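Local coordinates for protein glycosyl hydrolase family 26 (Bacteroides ovatus, PDB 4ZXO) that probably hydrolyses the beta-mannosidic backbone of galactomannan as a family 26 glycoside hydrolase, a beta-mannanase of a gut Bacteroides, at residues H31-D34 / T35-G38; H83-E86 / Y87-Q91. All blocks are in the same frame, centred on the assembly; numbering follows the deposited sequence.

Contact 1: residues H31-D34 / T35-G38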
loop_
_atom_site.group_PDB
_atom_site.type_symbol
_atom_site.label_atom_id
_atom_site.label_comp_id
_atom_site.label_asym_id
_atom_site.label_seq_id
_atom_site.Cartn_x
_atom_site.Cartn_y
_atom_site.Cartn_z
ATOM N N HIS A 31 1.465 -5.382 -7.033
ATOM C CA HIS A 31 1.548 -6.643 -6.342
ATOM C C HIS A 31 2.524 -6.520 -5.164
ATOM O O HIS A 31 3.661 -6.037 -5.326
ATOM C CB HIS A 31 2.026 -7.712 -7.331
ATOM C CG HIS A 31 2.073 -9.112 -6.754
ATOM N ND1 HIS A 31 3.072 -10.010 -7.081
ATOM C CD2 HIS A 31 1.239 -9.762 -5.904
ATOM C CE1 HIS A 31 2.857 -11.159 -6.452
ATOM N NE2 HIS A 31 1.759 -11.025 -5.707
ATOM N N HIS A 32 2.110 -6.996 -4.008
ATOM C CA HIS A 32 2.956 -7.031 -2.823
ATOM C C HIS A 32 4.047 -8.107 -2.937
ATOM O O HIS A 32 3.818 -9.233 -3.400
ATOM C CB HIS A 32 2.091 -7.288 -1.559
ATOM C CG HIS A 32 2.815 -7.023 -0.273
ATOM N ND1 HIS A 32 2.983 -5.741 0.254
ATOM C CD2 HIS A 32 3.440 -7.873 0.586
ATOM C CE1 HIS A 32 3.676 -5.825 1.385
ATOM N NE2 HIS A 32 3.943 -7.115 1.619
ATOM N N ASP A 33 5.243 -7.706 -2.530
ATOM C CA ASP A 33 6.452 -8.561 -2.472
ATOM C C ASP A 33 6.774 -9.162 -3.854
ATOM O O ASP A 33 7.361 -10.236 -3.949
ATOM C CB ASP A 33 6.278 -9.643 -1.384
ATOM C CG ASP A 33 6.597 -9.110 -0.001
ATOM O OD1 ASP A 33 7.254 -8.042 0.071
ATOM O OD2 ASP A 33 6.186 -9.748 0.997
ATOM N N ASP A 34 6.411 -8.426 -4.917
ATOM C CA ASP A 34 6.407 -9.015 -6.245
ATOM C C ASP A 34 7.769 -9.546 -6.704
ATOM O O ASP A 34 7.854 -10.643 -7.301
ATOM C CB ASP A 34 5.938 -7.959 -7.260
ATOM C CG ASP A 34 5.777 -8.566 -8.653
ATOM O OD1 ASP A 34 4.886 -9.439 -8.826
ATOM O OD2 ASP A 34 6.564 -8.213 -9.557
ATOM N N THR A 35 8.826 -8.794 -6.411
ATOM C CA THR A 35 10.160 -9.197 -6.817
ATOM C C THR A 35 10.974 -9.812 -5.696
ATOM O O THR A 35 12.164 -10.133 -5.890
ATOM C CB THR A 35 10.919 -7.996 -7.390
ATOM O OG1 THR A 35 10.689 -6.860 -6.521
ATOM C CG2 THR A 35 10.401 -7.670 -8.787
ATOM N N ALA A 36 10.344 -10.021 -4.542
ATOM C CA ALA A 36 11.029 -10.695 -3.437
ATOM C C ALA A 36 10.867 -12.225 -3.490
ATOM O O ALA A 36 11.813 -12.962 -3.185
ATOM C CB ALA A 36 10.518 -10.157 -2.107
ATOM N N TYR A 37 9.662 -12.694 -3.831
ATOM C CA TYR A 37 9.404 -14.153 -3.885
ATOM C C TYR A 37 8.047 -14.381 -4.557
ATOM O O TYR A 37 7.320 -13.434 -4.852
ATOM C CB TYR A 37 9.444 -14.774 -2.459
ATOM C CG TYR A 37 8.465 -14.098 -1.516
ATOM C CD1 TYR A 37 7.091 -14.329 -1.629
ATOM C CD2 TYR A 37 8.916 -13.212 -0.534
ATOM C CE1 TYR A 37 6.176 -13.723 -0.782
ATOM C CE2 TYR A 37 8.020 -12.593 0.331
ATOM C CZ TYR A 37 6.647 -12.820 0.181
ATOM O OH TYR A 37 5.733 -12.150 0.979
ATOM N N GLY A 38 7.696 -15.642 -4.789
ATOM C CA GLY A 38 6.405 -15.989 -5.350
ATOM C C GLY A 38 6.207 -17.472 -5.178
ATOM O O GLY A 38 6.930 -18.127 -4.395
HETATM O O HOH W 1 4.621 -11.973 -3.863
HETATM O O HOH W 2 5.959 -12.589 -7.277
#
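Asp-33 O takes the backbone N-H of Ala-36 at 3.0 Å. A weak second bond reaches the same oxygen from Tyr-37 N. The chain leaves strand 27-32 through a type II turn from His-31 to Asp-34 and bends again before strand 37-38. Water 2 bridges Asp-34 O and Tyr-37 O.

The phenol of Tyr-37 comes back over this bend to the Asp-33 carboxylate. Its OH donates to Asp-33 OD2 in a very short bond of 2.4 Å. The ring and carboxylate planes stand 62° apart. Tyr-37 CG sits between its backbone N and carbonyl carbon (chi1 56°), which carries the ring back toward Asp-33. The same hydroxyl bonds Arg-302, whose charge would probably polarise it.

Across the type II turn, from its first residue to its last, His-31 ND1 donates to Asp-34 OD1 at 2.6 Å. The bond is nearly straight, lies in the imidazole plane and uses the anti lone pair of the carboxylate. Ser-48 binds Asp-34 OD2, so both oxygens are held. This is a His-carboxylate pair locking a buried turn at the C-terminal end of a parallel strand of the TIM barrel.

Contact 2: residues H83-E86 / Y87-Q91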
loop_
_atom_site.group_PDB
_atom_site.type_symbol
_atom_site.label_atom_id
_atom_site.label_comp_id
_atom_site.label_asym_id
_atom_site.label_seq_id
_atom_site.Cartn_x
_atom_site.Cartn_y
_atom_site.Cartn_z
ATOM N N HIS A 83 17.732 -6.417 1.092
ATOM C CA HIS A 83 17.055 -6.843 -0.169
ATOM C C HIS A 83 15.903 -5.930 -0.533
ATOM O O HIS A 83 15.770 -5.539 -1.712
ATOM C CB HIS A 83 16.506 -8.269 -0.074
ATOM C CG HIS A 83 17.504 -9.318 -0.457
ATOM N ND1 HIS A 83 17.530 -10.566 0.136
ATOM C CD2 HIS A 83 18.435 -9.345 -1.464
ATOM C CE1 HIS A 83 18.458 -11.309 -0.461
ATOM N NE2 HIS A 83 19.041 -10.586 -1.415
ATOM N N LEU A 84 15.077 -5.542 0.451
ATOM C CA LEU A 84 13.980 -4.593 0.151
ATOM C C LEU A 84 14.553 -3.334 -0.490
ATOM O O LEU A 84 14.003 -2.803 -1.475
ATOM C CB LEU A 84 13.220 -4.190 1.413
ATOM C CG LEU A 84 12.411 -5.328 2.045
ATOM C CD1 LEU A 84 11.603 -4.810 3.244
ATOM C CD2 LEU A 84 11.456 -5.944 1.020
ATOM N N ARG A 85 15.651 -2.810 0.069
ATOM C CA ARG A 85 16.221 -1.603 -0.537
ATOM C C ARG A 85 16.656 -1.822 -1.987
ATOM O O ARG A 85 16.373 -1.021 -2.859
ATOM C CB ARG A 85 17.394 -1.087 0.274
ATOM C CG ARG A 85 18.062 0.087 -0.358
ATOM C CD ARG A 85 19.240 0.499 0.501
ATOM N NE ARG A 85 18.925 0.697 1.913
ATOM C CZ ARG A 85 19.282 -0.108 2.910
ATOM N NH1 ARG A 85 19.991 -1.202 2.657
ATOM N NH2 ARG A 85 18.917 0.186 4.173
ATOM N N GLU A 86 17.249 -2.968 -2.280
ATOM C CA GLU A 86 17.588 -3.302 -3.669
ATOM C C GLU A 86 16.371 -3.355 -4.570
ATOM O O GLU A 86 16.377 -2.793 -5.664
ATOM C CB GLU A 86 18.262 -4.658 -3.740
ATOM C CG GLU A 86 19.673 -4.691 -3.418
ATOM C CD GLU A 86 20.263 -6.075 -3.753
ATOM O OE1 GLU A 86 19.500 -7.064 -3.835
ATOM O OE2 GLU A 86 21.475 -6.174 -3.985
ATOM N N TYR A 87 15.305 -4.007 -4.096
ATOM C CA TYR A 87 14.125 -4.173 -4.945
ATOM C C TYR A 87 13.497 -2.825 -5.205
ATOM O O TYR A 87 12.946 -2.578 -6.299
ATOM C CB TYR A 87 13.082 -5.114 -4.343
ATOM C CG TYR A 87 13.645 -6.454 -3.964
ATOM C CD1 TYR A 87 14.723 -7.020 -4.669
ATOM C CD2 TYR A 87 13.098 -7.183 -2.877
ATOM C CE1 TYR A 87 15.251 -8.260 -4.280
ATOM C CE2 TYR A 87 13.624 -8.421 -2.498
ATOM C CZ TYR A 87 14.674 -8.965 -3.209
ATOM O OH TYR A 87 15.187 -10.182 -2.850
ATOM N N ILE A 88 13.518 -1.980 -4.172
ATOM C CA ILE A 88 12.957 -0.633 -4.319
ATOM C C ILE A 88 13.756 0.198 -5.333
ATOM O O ILE A 88 13.159 0.859 -6.212
ATOM C CB ILE A 88 12.884 0.052 -2.936
ATOM C CG1 ILE A 88 11.767 -0.637 -2.129
ATOM C CG2 ILE A 88 12.585 1.575 -3.039
ATOM C CD1 ILE A 88 11.844 -0.362 -0.618
ATOM N N ILE A 89 15.083 0.176 -5.219
ATOM C CA ILE A 89 15.937 0.879 -6.168
ATOM C C ILE A 89 15.694 0.387 -7.592
ATOM O O ILE A 89 15.610 1.193 -8.528
ATOM C CB ILE A 89 17.383 0.723 -5.723
ATOM C CG1 ILE A 89 17.605 1.600 -4.502
ATOM C CG2 ILE A 89 18.362 1.166 -6.762
ATOM C CD1 ILE A 89 18.863 1.244 -3.779
ATOM N N GLU A 90 15.555 -0.924 -7.758
ATOM C CA GLU A 90 15.332 -1.477 -9.088
ATOM C C GLU A 90 13.966 -1.125 -9.663
ATOM O O GLU A 90 13.848 -0.889 -10.872
ATOM C CB GLU A 90 15.503 -2.998 -9.065
ATOM C CG GLU A 90 16.922 -3.342 -8.686
ATOM C CD GLU A 90 17.167 -4.822 -8.441
ATOM O OE1 GLU A 90 16.291 -5.675 -8.667
ATOM O OE2 GLU A 90 18.281 -5.142 -7.988
ATOM N N GLN A 91 12.933 -1.055 -8.816
ATOM C CA GLN A 91 11.614 -0.687 -9.301
ATOM C C GLN A 91 11.619 0.767 -9.710
ATOM O O GLN A 91 11.042 1.116 -10.748
ATOM C CB GLN A 91 10.556 -0.993 -8.224
ATOM C CG GLN A 91 9.118 -0.477 -8.563
ATOM C CD GLN A 91 8.436 -1.268 -9.685
ATOM O OE1 GLN A 91 9.086 -1.977 -10.478
ATOM N NE2 GLN A 91 7.113 -1.156 -9.743
#
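The Tyr-87 ring carries His-83 O on one face, 3.2 Å above the plane and over the ring centre. The His-83 ring has Tyr-87 OH over one face and Glu-86 OE1 at its edge, in plane. The two rings are near parallel, with planes 7° apart. They are slid so far that they barely overlap, and their centroids are 5.5 Å apart. The phenol oxygen therefore does the touching, 3.4 Å from His-83 CG.

Tyr-87 CG lies anti to its own carbonyl carbon (chi1 -54°). This lays the ring back along the preceding turn, above the carbonyl of His-83. That carbonyl oxygen also accepts Tyr-87 N at 2.9 Å. An alanine here would remove the ring, and would probably leave a gap beside Thr-35 and Ala-36 and the imidazole of His-83 freer to turn.

On another side of the helix, Arg-85 and Ile-89 run side by side, pointing the same way. Arg-85 CG meets Ile-89 CD1 at 3.7 Å. The guanidinium end goes on to Ser-148. The carboxylates of Glu-86 and Glu-90 are not in contact, with Glu-86 OE1 4.7 Å from Glu-90 OE2. Lys-45 forms a salt bridge with Glu-90, which would probably ease any repulsion between the two.

Successive i to i+4 backbone bonds join the turns, including Ile-89 N to Arg-85 O at 2.9 Å. Helix 81-93 is the crossover of a beta-alpha-beta unit between strands 60-64 and 97-101. Leu-84, Tyr-87 and Ile-88 pack on Phe-63 of the first strand. Ile-88 also reaches Ile-98 and Leu-100 of the second, and Phe-145 of helix 132-147.

How the contacts relate
Contact 1 is buried throughout, while contact 2 runs from the barrel wall to the surface. Their centres are about 11 Å apart, and they meet directly: Ala-36 CA packs 3.6 Å from Tyr-87 CE2. Both also rest on strand 60-64, where Phe-63 touches residues of each. Their chemistry follows their place. The turn of contact 1 is held by bonds among buried polar and charged groups, with waters filling in at its backbone. Contact 2 is a regular helix with apolar side chains facing the strands and charged ones on its outer side. Tyr-37 acts through a hydroxyl that donates to a carboxylate; Tyr-87 works by packing its ring and by resting its hydroxyl on an imidazole.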